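Local coordinates for possible glutathione S-transferase (Rhodopseudomonas palustris, PDB 3M8N), which probably acts as a glutathione transferase, joining glutathione to electrophilic substrates, at residues A[4-10]-A[29-35]; A[19-24]-A[195-201]; A[132-137]-A[175-179]. All coordinates share one frame; numbering follows the deposited sequence.

Interaction 1: A[4-10]-A[29-35]; sequences YKLYSMQ and YRAVEVD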
loop_
_atom_site.group_PDB
_atom_site.type_symbol
_atom_site.label_atom_id
_atom_site.label_comp_id
_atom_site.label_asym_id
_atom_site.label_seq_id
_atom_site.Cartn_x
_atom_site.Cartn_y
_atom_site.Cartn_z
ATOM N N TYR A 4 -6.764 22.145 -4.870
ATOM C CA TYR A 4 -7.396 20.835 -4.826
ATOM C C TYR A 4 -8.570 20.858 -3.929
ATOM O O TYR A 4 -8.688 21.731 -3.064
ATOM C CB TYR A 4 -6.464 19.763 -4.251
ATOM C CG TYR A 4 -4.952 19.846 -4.446
ATOM C CD1 TYR A 4 -4.311 19.142 -5.473
ATOM C CD2 TYR A 4 -4.165 20.503 -3.527
ATOM C CE1 TYR A 4 -2.965 19.174 -5.592
ATOM C CE2 TYR A 4 -2.850 20.529 -3.665
ATOM C CZ TYR A 4 -2.246 19.861 -4.682
ATOM O OH TYR A 4 -0.854 19.968 -4.778
ATOM N N LYS A 5 -9.431 19.882 -4.162
ATOM C CA LYS A 5 -10.549 19.588 -3.306
ATOM C C LYS A 5 -10.302 18.247 -2.653
ATOM O O LYS A 5 -10.094 17.276 -3.358
ATOM C CB LYS A 5 -11.831 19.535 -4.124
ATOM C CG LYS A 5 -13.056 19.778 -3.284
ATOM C CD LYS A 5 -14.352 19.532 -4.021
ATOM C CE LYS A 5 -14.508 20.405 -5.184
ATOM N NZ LYS A 5 -15.955 20.482 -5.559
ATOM N N LEU A 6 -10.309 18.190 -1.324
ATOM C CA LEU A 6 -10.267 16.970 -0.582
ATOM C C LEU A 6 -11.566 16.607 0.142
ATOM O O LEU A 6 -12.053 17.324 1.006
ATOM C CB LEU A 6 -9.118 17.006 0.419
ATOM C CG LEU A 6 -8.725 15.783 1.262
ATOM C CD1 LEU A 6 -8.042 14.681 0.392
ATOM C CD2 LEU A 6 -7.829 16.190 2.444
ATOM N N TYR A 7 -12.080 15.427 -0.171
ATOM C CA TYR A 7 -13.167 14.849 0.579
ATOM C C TYR A 7 -12.533 14.059 1.688
ATOM O O TYR A 7 -11.693 13.190 1.450
ATOM C CB TYR A 7 -14.019 13.953 -0.304
ATOM C CG TYR A 7 -14.715 14.680 -1.453
ATOM C CD1 TYR A 7 -16.053 15.040 -1.371
ATOM C CD2 TYR A 7 -14.019 14.977 -2.644
ATOM C CE1 TYR A 7 -16.675 15.683 -2.425
ATOM C CE2 TYR A 7 -14.616 15.601 -3.690
ATOM C CZ TYR A 7 -15.942 15.967 -3.578
ATOM O OH TYR A 7 -16.521 16.605 -4.644
ATOM N N SER A 8 -12.918 14.403 2.908
ATOM C CA SER A 8 -12.160 14.044 4.098
ATOM C C SER A 8 -13.050 13.731 5.269
ATOM O O SER A 8 -14.032 14.351 5.473
ATOM C CB SER A 8 -11.170 15.190 4.455
ATOM O OG SER A 8 -10.512 15.012 5.669
HETATM N N MSE A 9 -12.688 12.744 6.043
HETATM C CA MSE A 9 -13.284 12.582 7.322
HETATM C C MSE A 9 -12.330 13.023 8.412
HETATM O O MSE A 9 -11.196 12.621 8.472
HETATM C CB MSE A 9 -13.644 11.127 7.494
HETATM C CG MSE A 9 -14.547 10.878 8.658
HETATM SE SE MSE A 9 -14.967 8.975 8.792
HETATM C CE MSE A 9 -14.752 8.801 10.701
ATOM N N GLN A 10 -12.829 13.841 9.309
ATOM C CA GLN A 10 -12.012 14.517 10.338
ATOM C C GLN A 10 -11.297 13.520 11.254
ATOM O O GLN A 10 -10.112 13.618 11.467
ATOM C CB GLN A 10 -12.882 15.559 11.085
ATOM C CG GLN A 10 -12.175 16.484 12.058
ATOM C CD GLN A 10 -11.156 17.417 11.386
ATOM O OE1 GLN A 10 -11.350 17.899 10.287
ATOM N NE2 GLN A 10 -10.053 17.610 12.037
ATOM N N TYR A 29 -6.026 24.182 -0.308
ATOM C CA TYR A 29 -7.003 23.249 -0.757
ATOM C C TYR A 29 -8.281 23.517 -0.030
ATOM O O TYR A 29 -8.294 24.218 0.967
ATOM C CB TYR A 29 -6.546 21.788 -0.501
ATOM C CG TYR A 29 -6.619 21.337 0.937
ATOM C CD1 TYR A 29 -7.693 20.553 1.413
ATOM C CD2 TYR A 29 -5.607 21.680 1.844
ATOM C CE1 TYR A 29 -7.746 20.152 2.753
ATOM C CE2 TYR A 29 -5.657 21.281 3.148
ATOM C CZ TYR A 29 -6.714 20.536 3.606
ATOM O OH TYR A 29 -6.669 20.155 4.895
ATOM N N ARG A 30 -9.344 22.915 -0.524
ATOM C CA ARG A 30 -10.669 23.100 0.002
ATOM C C ARG A 30 -11.222 21.753 0.460
ATOM O O ARG A 30 -11.227 20.800 -0.309
ATOM C CB ARG A 30 -11.534 23.638 -1.120
ATOM C CG ARG A 30 -12.932 23.961 -0.724
ATOM C CD ARG A 30 -13.768 24.063 -1.951
ATOM N NE ARG A 30 -15.060 23.409 -1.755
ATOM C CZ ARG A 30 -15.945 23.232 -2.736
ATOM N NH1 ARG A 30 -15.663 23.668 -3.983
ATOM N NH2 ARG A 30 -17.111 22.628 -2.486
ATOM N N ALA A 31 -11.708 21.687 1.703
ATOM C CA ALA A 31 -12.098 20.439 2.332
ATOM C C ALA A 31 -13.581 20.297 2.181
ATOM O O ALA A 31 -14.315 21.290 2.335
ATOM C CB ALA A 31 -11.724 20.444 3.785
ATOM N N VAL A 32 -14.002 19.081 1.824
ATOM C CA VAL A 32 -15.390 18.689 1.897
ATOM C C VAL A 32 -15.480 17.549 2.910
ATOM O O VAL A 32 -14.840 16.534 2.740
ATOM C CB VAL A 32 -15.965 18.242 0.549
ATOM C CG1 VAL A 32 -17.480 18.081 0.657
ATOM C CG2 VAL A 32 -15.641 19.194 -0.519
ATOM N N GLU A 33 -16.254 17.744 3.970
ATOM C CA GLU A 33 -16.400 16.746 5.011
ATOM C C GLU A 33 -17.370 15.616 4.637
ATOM O O GLU A 33 -18.449 15.863 4.132
ATOM C CB GLU A 33 -16.836 17.410 6.292
ATOM C CG GLU A 33 -16.908 16.461 7.454
ATOM C CD GLU A 33 -15.532 16.108 8.048
ATOM O OE1 GLU A 33 -14.559 16.897 7.894
ATOM O OE2 GLU A 33 -15.417 15.029 8.674
ATOM N N VAL A 34 -16.948 14.371 4.851
ATOM C CA VAL A 34 -17.713 13.185 4.491
ATOM C C VAL A 34 -17.689 12.275 5.687
ATOM O O VAL A 34 -16.652 11.754 5.999
ATOM C CB VAL A 34 -17.135 12.388 3.263
ATOM C CG1 VAL A 34 -18.000 11.143 2.980
ATOM C CG2 VAL A 34 -17.083 13.231 2.007
ATOM N N ASP A 35 -18.823 12.057 6.350
ATOM C CA ASP A 35 -18.854 11.169 7.505
ATOM C C ASP A 35 -19.215 9.672 7.256
ATOM O O ASP A 35 -20.384 9.294 7.207
ATOM C CB ASP A 35 -19.723 11.766 8.609
ATOM C CG ASP A 35 -19.608 11.007 9.886
ATOM O OD1 ASP A 35 -18.833 10.035 9.940
ATOM O OD2 ASP A 35 -20.303 11.364 10.835
#

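Interaction 2: A[19-24]-A[195-201]; sequences RLALAL and TPGFITM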
loop_
_atom_site.group_PDB
_atom_site.type_symbol
_atom_site.label_atom_id
_atom_site.label_comp_id
_atom_site.label_asym_id
_atom_site.label_seq_id
_atom_site.Cartn_x
_atom_site.Cartn_y
_atom_site.Cartn_z
ATOM N N ARG A 19 -4.371 15.306 4.945
ATOM C CA ARG A 19 -4.345 16.651 5.554
ATOM C C ARG A 19 -2.987 17.061 6.129
ATOM O O ARG A 19 -2.608 18.184 6.032
ATOM C CB ARG A 19 -5.338 16.719 6.661
ATOM C CG ARG A 19 -6.831 16.860 6.292
ATOM C CD ARG A 19 -7.563 17.169 7.630
ATOM N NE ARG A 19 -8.394 16.045 7.847
ATOM C CZ ARG A 19 -8.463 15.201 8.843
ATOM N NH1 ARG A 19 -7.827 15.331 9.969
ATOM N NH2 ARG A 19 -9.293 14.207 8.642
ATOM N N LEU A 20 -2.263 16.147 6.727
ATOM C CA LEU A 20 -0.979 16.412 7.323
ATOM C C LEU A 20 0.016 16.774 6.236
ATOM O O LEU A 20 0.712 17.798 6.347
ATOM C CB LEU A 20 -0.482 15.205 8.107
ATOM C CG LEU A 20 0.853 15.323 8.832
ATOM C CD1 LEU A 20 0.855 16.608 9.708
ATOM C CD2 LEU A 20 1.136 14.101 9.639
ATOM N N ALA A 21 0.070 15.956 5.173
ATOM C CA ALA A 21 0.886 16.257 3.993
ATOM C C ALA A 21 0.566 17.624 3.409
ATOM O O ALA A 21 1.465 18.377 3.166
ATOM C CB ALA A 21 0.738 15.155 2.933
ATOM N N LEU A 22 -0.701 17.950 3.227
ATOM C CA LEU A 22 -1.099 19.239 2.739
ATOM C C LEU A 22 -0.666 20.418 3.649
ATOM O O LEU A 22 -0.280 21.461 3.127
ATOM C CB LEU A 22 -2.592 19.287 2.469
ATOM C CG LEU A 22 -3.058 18.369 1.314
ATOM C CD1 LEU A 22 -4.516 18.143 1.244
ATOM C CD2 LEU A 22 -2.569 18.906 -0.004
ATOM N N ALA A 23 -0.723 20.244 4.976
ATOM C CA ALA A 23 -0.234 21.239 5.926
ATOM C C ALA A 23 1.252 21.355 5.777
ATOM O O ALA A 23 1.743 22.458 5.691
ATOM C CB ALA A 23 -0.565 20.864 7.323
ATOM N N LEU A 24 1.965 20.228 5.702
ATOM C CA LEU A 24 3.418 20.289 5.658
ATOM C C LEU A 24 3.939 20.919 4.381
ATOM O O LEU A 24 4.939 21.588 4.413
ATOM C CB LEU A 24 4.046 18.943 5.904
ATOM C CG LEU A 24 3.755 18.336 7.236
ATOM C CD1 LEU A 24 4.357 16.981 7.250
ATOM C CD2 LEU A 24 4.375 19.150 8.261
ATOM N N THR A 195 8.210 18.894 13.250
ATOM C CA THR A 195 8.359 19.404 11.895
ATOM C C THR A 195 7.522 20.616 11.772
ATOM O O THR A 195 6.413 20.644 12.245
ATOM C CB THR A 195 7.855 18.390 10.818
ATOM O OG1 THR A 195 8.508 17.146 10.984
ATOM C CG2 THR A 195 8.155 18.832 9.423
ATOM N N PRO A 196 8.062 21.647 11.128
ATOM C CA PRO A 196 7.323 22.878 11.001
ATOM C C PRO A 196 6.098 22.658 10.172
ATOM O O PRO A 196 6.160 21.988 9.161
ATOM C CB PRO A 196 8.291 23.796 10.243
ATOM C CG PRO A 196 9.628 23.254 10.577
ATOM C CD PRO A 196 9.461 21.791 10.682
ATOM N N GLY A 197 4.986 23.238 10.591
ATOM C CA GLY A 197 3.746 23.072 9.893
ATOM C C GLY A 197 2.970 21.853 10.266
ATOM O O GLY A 197 1.977 21.578 9.635
ATOM N N PHE A 198 3.393 21.125 11.290
ATOM C CA PHE A 198 2.714 19.953 11.720
ATOM C C PHE A 198 1.354 20.374 12.222
ATOM O O PHE A 198 1.218 21.461 12.795
ATOM C CB PHE A 198 3.504 19.230 12.802
ATOM C CG PHE A 198 2.770 18.045 13.411
ATOM C CD1 PHE A 198 2.874 16.772 12.865
ATOM C CD2 PHE A 198 1.944 18.203 14.496
ATOM C CE1 PHE A 198 2.190 15.696 13.419
ATOM C CE2 PHE A 198 1.286 17.130 15.036
ATOM C CZ PHE A 198 1.418 15.865 14.495
ATOM N N ILE A 199 0.341 19.532 11.942
ATOM C CA ILE A 199 -1.032 19.645 12.489
ATOM C C ILE A 199 -1.485 18.344 13.119
ATOM O O ILE A 199 -1.048 17.270 12.751
ATOM C CB ILE A 199 -2.033 20.103 11.486
ATOM C CG1 ILE A 199 -2.082 19.137 10.288
ATOM C CG2 ILE A 199 -1.715 21.539 11.091
ATOM C CD1 ILE A 199 -3.300 19.209 9.444
ATOM N N THR A 200 -2.354 18.447 14.114
ATOM C CA THR A 200 -2.845 17.271 14.776
ATOM C C THR A 200 -4.079 16.804 14.029
ATOM O O THR A 200 -4.575 17.508 13.183
ATOM C CB THR A 200 -3.251 17.577 16.187
ATOM O OG1 THR A 200 -4.322 18.503 16.146
ATOM C CG2 THR A 200 -2.101 18.151 16.958
HETATM N N MSE A 201 -4.582 15.623 14.372
HETATM C CA MSE A 201 -5.780 15.111 13.773
HETATM C C MSE A 201 -7.048 15.907 14.079
HETATM O O MSE A 201 -8.004 15.838 13.331
HETATM C CB MSE A 201 -5.896 13.653 14.123
HETATM C CG MSE A 201 -7.132 13.002 13.608
HETATM SE SE MSE A 201 -7.079 11.137 14.056
HETATM C CE MSE A 201 -6.499 10.330 12.510
HETATM O O HOH W 1 -6.425 17.702 10.758
#

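Interaction 3: A[132-137]-A[175-179]; sequences WLERGY and CDFDL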
loop_
_atom_site.group_PDB
_atom_site.type_symbol
_atom_site.label_atom_id
_atom_site.label_comp_id
_atom_site.label_asym_id
_atom_site.label_seq_id
_atom_site.Cartn_x
_atom_site.Cartn_y
_atom_site.Cartn_z
ATOM N N TRP A 132 -5.149 -8.178 16.137
ATOM C CA TRP A 132 -4.833 -6.787 15.868
ATOM C C TRP A 132 -3.649 -6.427 16.726
ATOM O O TRP A 132 -2.653 -5.893 16.233
ATOM C CB TRP A 132 -6.015 -5.876 16.141
ATOM C CG TRP A 132 -7.033 -6.068 15.153
ATOM C CD1 TRP A 132 -6.886 -6.662 13.939
ATOM C CD2 TRP A 132 -8.387 -5.678 15.247
ATOM N NE1 TRP A 132 -8.079 -6.656 13.252
ATOM C CE2 TRP A 132 -9.021 -6.056 14.044
ATOM C CE3 TRP A 132 -9.147 -5.029 16.236
ATOM C CZ2 TRP A 132 -10.386 -5.817 13.798
ATOM C CZ3 TRP A 132 -10.531 -4.772 15.967
ATOM C CH2 TRP A 132 -11.110 -5.169 14.756
ATOM N N LEU A 133 -3.749 -6.768 18.011
ATOM C CA LEU A 133 -2.675 -6.546 18.949
ATOM C C LEU A 133 -1.439 -7.372 18.543
ATOM O O LEU A 133 -0.324 -6.850 18.381
ATOM C CB LEU A 133 -3.145 -6.848 20.385
ATOM C CG LEU A 133 -4.094 -5.842 21.059
ATOM C CD1 LEU A 133 -4.107 -5.990 22.583
ATOM C CD2 LEU A 133 -3.751 -4.409 20.764
ATOM N N GLU A 134 -1.643 -8.664 18.374
ATOM C CA GLU A 134 -0.536 -9.484 18.021
ATOM C C GLU A 134 0.180 -8.912 16.748
ATOM O O GLU A 134 1.407 -8.809 16.718
ATOM C CB GLU A 134 -0.972 -10.982 17.986
ATOM C CG GLU A 134 -0.494 -11.879 16.809
ATOM C CD GLU A 134 1.042 -11.931 16.594
ATOM O OE1 GLU A 134 1.771 -12.226 17.570
ATOM O OE2 GLU A 134 1.521 -11.688 15.436
ATOM N N ARG A 135 -0.580 -8.534 15.718
ATOM C CA ARG A 135 0.020 -8.212 14.421
ATOM C C ARG A 135 0.528 -6.776 14.398
ATOM O O ARG A 135 1.520 -6.497 13.761
ATOM C CB ARG A 135 -0.964 -8.426 13.260
ATOM C CG ARG A 135 -1.562 -9.793 13.120
ATOM C CD ARG A 135 -0.896 -10.487 11.989
ATOM N NE ARG A 135 0.528 -10.693 12.292
ATOM C CZ ARG A 135 1.495 -10.871 11.382
ATOM N NH1 ARG A 135 1.198 -10.868 10.060
ATOM N NH2 ARG A 135 2.760 -11.038 11.809
ATOM N N GLY A 136 -0.174 -5.892 15.087
ATOM C CA GLY A 136 0.243 -4.507 15.303
ATOM C C GLY A 136 1.546 -4.386 16.079
ATOM O O GLY A 136 2.334 -3.522 15.780
ATOM N N TYR A 137 1.787 -5.270 17.059
ATOM C CA TYR A 137 2.998 -5.209 17.827
ATOM C C TYR A 137 4.144 -5.752 17.016
ATOM O O TYR A 137 5.260 -5.299 17.157
ATOM C CB TYR A 137 2.860 -6.017 19.121
ATOM C CG TYR A 137 2.239 -5.277 20.291
ATOM C CD1 TYR A 137 2.808 -4.116 20.783
ATOM C CD2 TYR A 137 1.088 -5.753 20.896
ATOM C CE1 TYR A 137 2.235 -3.428 21.857
ATOM C CE2 TYR A 137 0.497 -5.084 21.988
ATOM C CZ TYR A 137 1.082 -3.926 22.465
ATOM O OH TYR A 137 0.510 -3.247 23.512
ATOM N N CYS A 175 -5.524 3.093 21.608
ATOM C CA CYS A 175 -6.411 2.056 21.180
ATOM C C CYS A 175 -5.938 0.675 21.593
ATOM O O CYS A 175 -6.100 -0.272 20.847
ATOM C CB CYS A 175 -6.716 2.197 19.661
ATOM S SG CYS A 175 -5.388 1.760 18.423
ATOM N N ASP A 176 -5.336 0.590 22.782
ATOM C CA ASP A 176 -5.027 -0.660 23.465
ATOM C C ASP A 176 -3.633 -1.139 23.209
ATOM O O ASP A 176 -3.307 -2.266 23.544
ATOM C CB ASP A 176 -5.965 -1.790 23.046
ATOM C CG ASP A 176 -7.300 -1.793 23.797
ATOM O OD1 ASP A 176 -7.717 -0.791 24.414
ATOM O OD2 ASP A 176 -7.953 -2.860 23.752
ATOM N N PHE A 177 -2.815 -0.311 22.574
ATOM C CA PHE A 177 -1.420 -0.638 22.436
ATOM C C PHE A 177 -0.662 0.143 23.517
ATOM O O PHE A 177 -1.027 1.234 23.900
ATOM C CB PHE A 177 -0.910 -0.282 21.039
ATOM C CG PHE A 177 -1.429 -1.152 19.950
ATOM C CD1 PHE A 177 -0.706 -2.223 19.499
ATOM C CD2 PHE A 177 -2.613 -0.881 19.349
ATOM C CE1 PHE A 177 -1.195 -3.029 18.509
ATOM C CE2 PHE A 177 -3.110 -1.695 18.336
ATOM C CZ PHE A 177 -2.402 -2.745 17.927
ATOM N N ASP A 178 0.414 -0.431 23.996
ATOM C CA ASP A 178 1.196 0.191 25.037
ATOM C C ASP A 178 2.521 0.391 24.389
ATOM O O ASP A 178 3.193 -0.570 24.012
ATOM C CB ASP A 178 1.244 -0.721 26.302
ATOM C CG ASP A 178 2.327 -0.326 27.350
ATOM O OD1 ASP A 178 2.852 0.821 27.355
ATOM O OD2 ASP A 178 2.631 -1.203 28.206
ATOM N N LEU A 179 2.882 1.662 24.255
ATOM C CA LEU A 179 4.057 2.028 23.498
ATOM C C LEU A 179 5.322 2.243 24.330
ATOM O O LEU A 179 6.371 2.633 23.797
ATOM C CB LEU A 179 3.712 3.227 22.616
ATOM C CG LEU A 179 3.231 2.781 21.221
ATOM C CD1 LEU A 179 1.746 2.434 21.268
ATOM C CD2 LEU A 179 3.485 3.863 20.163
#

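Interaction 1: A[4-10]-A[29-35]
Y29 lays its ring obliquely against L6, on one face of the parallel strand pair 4-8 and 29-33 that opens the thioredoxin-like domain; helix 13-24 joins the two strands in a beta-alpha-beta crossover. The crowded chi1 of Y29 (75°) sets its CG between backbone N and carbonyl carbon, and from there CD1 reaches L6 CB at 3.9 Å while CE1 meets L6 CD2. Helix 13-24 covers this face, touching Y29 through R19 and L22 and L6 through V18. V32 fills the other face between K5 and Y7. Its CG2 packs against K5 CD at 3.7 Å and sits over a face of the Y7 ring near the rim, and its CB lies 3.7 Å from Y7 CD1. K5 runs alongside R30, with CE over one face of the guanidinium; the two like charges come within 3.6 Å, NZ to NH1, and K5 NZ has a long, weak ion pair with E59. The backbones are laced in register, V32 N giving L6 O a nearly straight bond of 2.7 Å. At its strand's end E33 bends at chi2 (77°), and OE2 takes the amide N of Q10, beyond the other strand, on its syn lone pair at 2.9 Å.

Interaction 2: A[19-24]-A[195-201]
I199 leans its side chain onto the helix between A23 and L20. Its chi1 of 59° places CG1 between the backbone N and the carbonyl carbon, and from this position CG1 touches A23 CB at 3.8 Å and L20 CD1 at 3.9 Å, while CD1 runs on to rest 3.6 Å from the carbonyl O of R19. L20 answers with a single methyl: CD1 meets the ring of F198 obliquely, 3.8 Å from its CD1, and also touches the backbone of I199. One turn along the helix, L24 pushes CD2 against the main chain of the type II turn T195-F198, coming within 3.5 Å of P196 O. G197 sits at a positive phi (85°) in that turn and brings its carbonyl O to A23 CB. This is an interface between the two domains of the glutathione transferase fold: helix 13-24 of the thioredoxin-like domain faces the loop that follows helix 183-193 of the helical domain, and helix 160-169 adds I163 and Y166 against L20. Methyl groups against side chains and main chain make most of the direct contact, but at the R19 end a water bridges the two segments, accepting from R19 NH1 at 2.9 Å in the guanidinium plane and donating to T200 O at 3.1 Å. R19 NE is held by S8 OG.

Interaction 3: A[132-137]-A[175-179]
The ring of F177 has L133 CD2 over the centre of one face, a CH-pi contact 3.6 Å from the centroid and almost straight above it, and W132 O at its edge near CZ. The ring of Y137 takes the edge of F177 on one face in a T-shaped pair: F177 CD1 lies over its centre, the centroids are 5.1 Å apart and the planes meet at 61°, while D178 O lies at the edge of Y137 in its plane. With chi1 at -70°, F177 has CG anti to its carbonyl carbon, and the ring reaches the helix where G136 has no side chain; G136 CA approaches F177 CE1 at 3.8 Å, and a CB there would clash with that atom. These groups fasten the loop before helix 183-193 to helix 129-146 within the all-helical C-terminal domain of the transferase fold, and L140 of that helix also touches F177. The D178 amide N donates to Y137 OH at 2.9 Å with a 151° angle at the hydrogen. A phenylalanine in place of Y137 would probably keep the ring against F177 but leave the D178 amide without this acceptor. D176 turns its carboxylate to a salt bridge with R122, outside the two segments. The chemistry implies that ring faces supply the apolar contact while the D178 N-H bond holds the Y137 hydroxyl at the loop backbone.

Overall arrangement
Interactions 1 and 2 are neighbours, their centres 15 Å apart, and share the beta-alpha-beta unit of the thioredoxin-like domain: the helix 13-24 that faces the loop 195-201 is the crossover between strands 4-8 and 29-33. R19 also joins them through a weak hydrogen bond to Q10. Along the chain their segments alternate, and the loop 195-201, near the C-terminus, comes back to the first domain. Interaction 3 lies inside the long loop closed by interaction 2, entirely in the helical domain, about 29 Å from the centre of interaction 1 and 25 Å from that of interaction 2. One contact therefore belongs to each domain, and interaction 2 joins the two.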